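Local atomic coordinates of conserved hypothetical protein (Streptococcus pneumoniae, PDB entry 4QDY), a protein that is of unknown function and is built of two YbbR-like domains in tandem, each a small, mostly beta-stranded unit. Residues G42-R45 with L46-A49; T138-Q141 with E142-D145. One frame throughout, in Å; residues are numbered along the deposited sequence.

In the fold
Contact 1 (Gly-42 to Ala-49) comes first along the chain and closes before contact 2 (Thr-138 to Asp-145) opens. Each is the turn from a strand into a short helix: strand 35-42 into helix 45-52, and strand 135-138 into helix 141-145. Contact 1 belongs to the first YbbR-like domain and contact 2 to the second. Their centres are about 46 Å apart, on opposite sides of the chain's centre, and they do not touch. Strands 35-42 and 135-138 both pair antiparallel with the long strand 87-113, which thus pairs with strands of both domains. The two domains carry similar capped helices at separate places.

Contact 1 of 2, residues G42-R45 with L46-A49; sequences GANR and LSLA. With SO4 (sulfate ion), chain D.
Asn-44 caps the helix through its OD1, which accepts from Leu-46 N and Ser-47 N. Both bonds are weak. Leu-46 N lies 3.3 Å from Asn-44 OD1, at a bent angle of 126°. Ser-47 N lies 3.4 Å from Asn-44 OD1 and points at it more directly. CG of Asn-44 is anti to its own backbone N (chi1 -177°), which brings OD1 to the second and third N-H groups of the helix.

The backbone O of Asn-44 is also shared. Ser-47 OG donates to Asn-44 O over 3.1 Å, from 40° above the carbonyl plane, and Leu-48 N adds a weak bond. The next backbone bond, one residue on, runs from Ala-49 N to Arg-45 O at 2.9 Å.

Outside the turn, Leu-48 touches Tyr-9 and Leu-86, and Ser-47 also touches Leu-86.

The chain of Arg-45 bends at chi3, and its NH1 donates to SO4 O1 at 3.1 Å, in the plane of the guanidinium. Tyr-9 OH binds the same sulfate, which probably came from the crystallisation liquor.

The whole is an asparagine N-cap, joining strand 35-42 to helix 45-52 in a YbbR-like domain.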
loop_
_atom_site.group_PDB
_atom_site.type_symbol
_atom_site.label_atom_id
_atom_site.label_comp_id
_atom_site.label_asym_id
_atom_site.label_seq_id
_atom_site.Cartn_x
_atom_site.Cartn_y
_atom_site.Cartn_z
ATOM N N GLY A 42 8.693 15.048 -23.451
ATOM C CA GLY A 42 8.308 15.104 -24.855
ATOM C C GLY A 42 8.175 16.511 -25.394
ATOM O O GLY A 42 7.914 17.448 -24.635
ATOM N N ALA A 43 8.365 16.664 -26.717
ATOM C CA ALA A 43 8.269 17.947 -27.419
ATOM C C ALA A 43 6.806 18.369 -27.609
ATOM O O ALA A 43 6.524 19.566 -27.679
ATOM C CB ALA A 43 8.964 17.857 -28.766
ATOM N N ASN A 44 5.887 17.388 -27.699
ATOM C CA ASN A 44 4.453 17.618 -27.869
ATOM C C ASN A 44 3.826 17.886 -26.493
ATOM O O ASN A 44 3.664 16.963 -25.687
ATOM C CB ASN A 44 3.794 16.421 -28.586
ATOM C CG ASN A 44 2.312 16.542 -28.896
ATOM O OD1 ASN A 44 1.659 17.569 -28.670
ATOM N ND2 ASN A 44 1.748 15.485 -29.459
ATOM N N ARG A 45 3.509 19.168 -26.227
ATOM C CA ARG A 45 2.925 19.652 -24.969
ATOM C C ARG A 45 1.501 19.149 -24.770
ATOM O O ARG A 45 1.093 18.912 -23.634
ATOM C CB ARG A 45 2.916 21.189 -24.925
ATOM C CG ARG A 45 4.284 21.833 -25.053
ATOM C CD ARG A 45 4.219 23.345 -24.969
ATOM N NE ARG A 45 3.858 23.817 -23.632
ATOM C CZ ARG A 45 3.772 25.098 -23.287
ATOM N NH1 ARG A 45 4.024 26.052 -24.176
ATOM N NH2 ARG A 45 3.438 25.436 -22.049
ATOM N N LEU A 46 0.745 19.015 -25.874
ATOM C CA LEU A 46 -0.651 18.579 -25.897
ATOM C C LEU A 46 -0.788 17.124 -25.425
ATOM O O LEU A 46 -1.646 16.852 -24.583
ATOM C CB LEU A 46 -1.253 18.735 -27.308
ATOM C CG LEU A 46 -1.564 20.154 -27.823
ATOM C CD1 LEU A 46 -0.300 20.969 -28.097
ATOM C CD2 LEU A 46 -2.307 20.077 -29.117
ATOM N N SER A 47 0.061 16.202 -25.941
ATOM C CA SER A 47 0.045 14.786 -25.543
ATOM C C SER A 47 0.504 14.634 -24.100
ATOM O O SER A 47 -0.001 13.773 -23.386
ATOM C CB SER A 47 0.921 13.941 -26.465
ATOM O OG SER A 47 2.289 14.308 -26.387
ATOM N N LEU A 48 1.454 15.488 -23.684
ATOM C CA LEU A 48 2.021 15.547 -22.342
ATOM C C LEU A 48 0.937 15.955 -21.335
ATOM O O LEU A 48 0.825 15.342 -20.272
ATOM C CB LEU A 48 3.189 16.554 -22.350
ATOM C CG LEU A 48 4.168 16.550 -21.178
ATOM C CD1 LEU A 48 5.061 15.327 -21.221
ATOM C CD2 LEU A 48 5.077 17.755 -21.251
ATOM N N ALA A 49 0.109 16.958 -21.709
ATOM C CA ALA A 49 -0.992 17.495 -20.907
ATOM C C ALA A 49 -2.114 16.469 -20.726
ATOM O O ALA A 49 -2.600 16.304 -19.605
ATOM C CB ALA A 49 -1.548 18.751 -21.558
HETATM S S SO4 D . 5.984 25.523 -27.963
HETATM O O1 SO4 D . 4.829 25.871 -27.139
HETATM O O2 SO4 D . 5.709 25.858 -29.359
HETATM O O3 SO4 D . 7.152 26.281 -27.514
HETATM O O4 SO4 D . 6.248 24.090 -27.849
#

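Contact 2 of 2, residues T138-Q141 with E142-D145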
loop_
_atom_site.group_PDB
_atom_site.type_symbol
_atom_site.label_atom_id
_atom_site.label_comp_id
_atom_site.label_asym_id
_atom_site.label_seq_id
_atom_site.Cartn_x
_atom_site.Cartn_y
_atom_site.Cartn_z
ATOM N N THR A 138 -7.226 -11.228 7.272
ATOM C CA THR A 138 -6.494 -11.841 6.169
ATOM C C THR A 138 -5.121 -11.163 6.082
ATOM O O THR A 138 -5.042 -9.932 6.077
ATOM C CB THR A 138 -7.298 -11.740 4.862
ATOM O OG1 THR A 138 -8.616 -12.255 5.072
ATOM C CG2 THR A 138 -6.635 -12.478 3.710
ATOM N N SER A 139 -4.048 -11.971 6.043
ATOM C CA SER A 139 -2.652 -11.526 5.954
ATOM C C SER A 139 -1.741 -12.726 5.688
ATOM O O SER A 139 -2.236 -13.801 5.337
ATOM C CB SER A 139 -2.239 -10.800 7.238
ATOM O OG SER A 139 -0.953 -10.215 7.132
ATOM N N ASP A 140 -0.417 -12.551 5.840
ATOM C CA ASP A 140 0.545 -13.644 5.741
ATOM C C ASP A 140 0.590 -14.328 7.116
ATOM O O ASP A 140 0.146 -13.721 8.091
ATOM C CB ASP A 140 1.924 -13.145 5.261
ATOM C CG ASP A 140 2.546 -12.028 6.081
ATOM O OD1 ASP A 140 2.784 -12.238 7.291
ATOM O OD2 ASP A 140 2.899 -10.986 5.488
ATOM N N GLN A 141 1.090 -15.570 7.206
ATOM C CA GLN A 141 1.126 -16.306 8.473
ATOM C C GLN A 141 2.055 -15.623 9.513
ATOM O O GLN A 141 1.751 -15.666 10.710
ATOM C CB GLN A 141 1.583 -17.761 8.242
ATOM C CG GLN A 141 1.408 -18.686 9.454
ATOM C CD GLN A 141 -0.033 -18.814 9.891
ATOM O OE1 GLN A 141 -0.906 -19.266 9.141
ATOM N NE2 GLN A 141 -0.304 -18.447 11.133
ATOM N N GLU A 142 3.151 -14.979 9.050
ATOM C CA GLU A 142 4.154 -14.308 9.889
ATOM C C GLU A 142 3.534 -13.161 10.705
ATOM O O GLU A 142 3.683 -13.142 11.928
ATOM C CB GLU A 142 5.336 -13.754 9.056
ATOM C CG GLU A 142 5.983 -14.719 8.071
ATOM C CD GLU A 142 5.276 -14.845 6.734
ATOM O OE1 GLU A 142 5.304 -13.865 5.953
ATOM O OE2 GLU A 142 4.740 -15.938 6.442
ATOM N N THR A 143 2.838 -12.215 10.035
ATOM C CA THR A 143 2.218 -11.063 10.698
ATOM C C THR A 143 0.916 -11.476 11.401
ATOM O O THR A 143 0.544 -10.829 12.380
ATOM C CB THR A 143 1.954 -9.905 9.721
ATOM O OG1 THR A 143 1.153 -10.365 8.638
ATOM C CG2 THR A 143 3.241 -9.281 9.186
ATOM N N LEU A 144 0.248 -12.554 10.931
ATOM C CA LEU A 144 -1.002 -13.057 11.517
ATOM C C LEU A 144 -0.752 -13.563 12.951
ATOM O O LEU A 144 -1.565 -13.302 13.841
ATOM C CB LEU A 144 -1.600 -14.175 10.639
ATOM C CG LEU A 144 -3.100 -14.462 10.757
ATOM C CD1 LEU A 144 -3.930 -13.334 10.142
ATOM C CD2 LEU A 144 -3.452 -15.728 10.015
ATOM N N ASP A 145 0.397 -14.246 13.173
ATOM C CA ASP A 145 0.828 -14.754 14.481
ATOM C C ASP A 145 1.160 -13.614 15.445
ATOM O O ASP A 145 1.024 -13.779 16.657
ATOM C CB ASP A 145 2.062 -15.669 14.334
ATOM C CG ASP A 145 1.825 -16.995 13.631
ATOM O OD1 ASP A 145 0.757 -17.610 13.859
ATOM O OD2 ASP A 145 2.759 -17.480 12.958
#
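Asp-140 is the N-cap of this short helix, and Thr-143 supplies both donors to its OD1. The backbone N of Thr-143 comes nearly along the C-O axis, at 2.7 Å from Asp-140 OD1 and almost straight (170°). The hydroxyl OG1 of Thr-143 donates to the same OD1 over 2.8 Å, from well above the carboxylate plane. OG1 of Thr-143 sits between its own backbone N and carbonyl carbon (chi1 56°). This places the hydroxyl on the same oxygen that the amide N-H of Thr-143 reaches. Ser-139 OG lies 2.6 Å from Thr-143 OG1 and is hydrogen-bonded to Pro-181 O.

The backbone bonds of the first turn follow. Leu-144 N donates to Asp-140 O at 3.1 Å, and Asp-145 N donates to Gln-141 O.

A further side-chain bond spans this turn. Gln-141 NE2 donates to Asp-145 OD1 over 3.0 Å. The acceptor lies in the amide plane of Gln-141, but the donor stands above the Asp-145 carboxylate. The chain of Gln-141 bends at chi2, which brings NE2 to Asp-145.

Like charges also meet here. Glu-142 OE1 comes within 3.3 Å of Asp-140 OD1, with the two carboxylate planes only 12° apart. Lys-98 makes long, weak ion pairs with both residues and may ease the closeness of the two negative charges a little.

The turn follows strand 135-138 and leads into helix 141-145. Strand 87-113 lies beside it: Gln-141 touches Ala-103, Thr-143 touches Lys-98 and Leu-144 touches Lys-105. Backbone bonds of Thr-138 with Val-183 and of Ser-139 with Ala-103 tie the turn to strands 183-196 and 87-113.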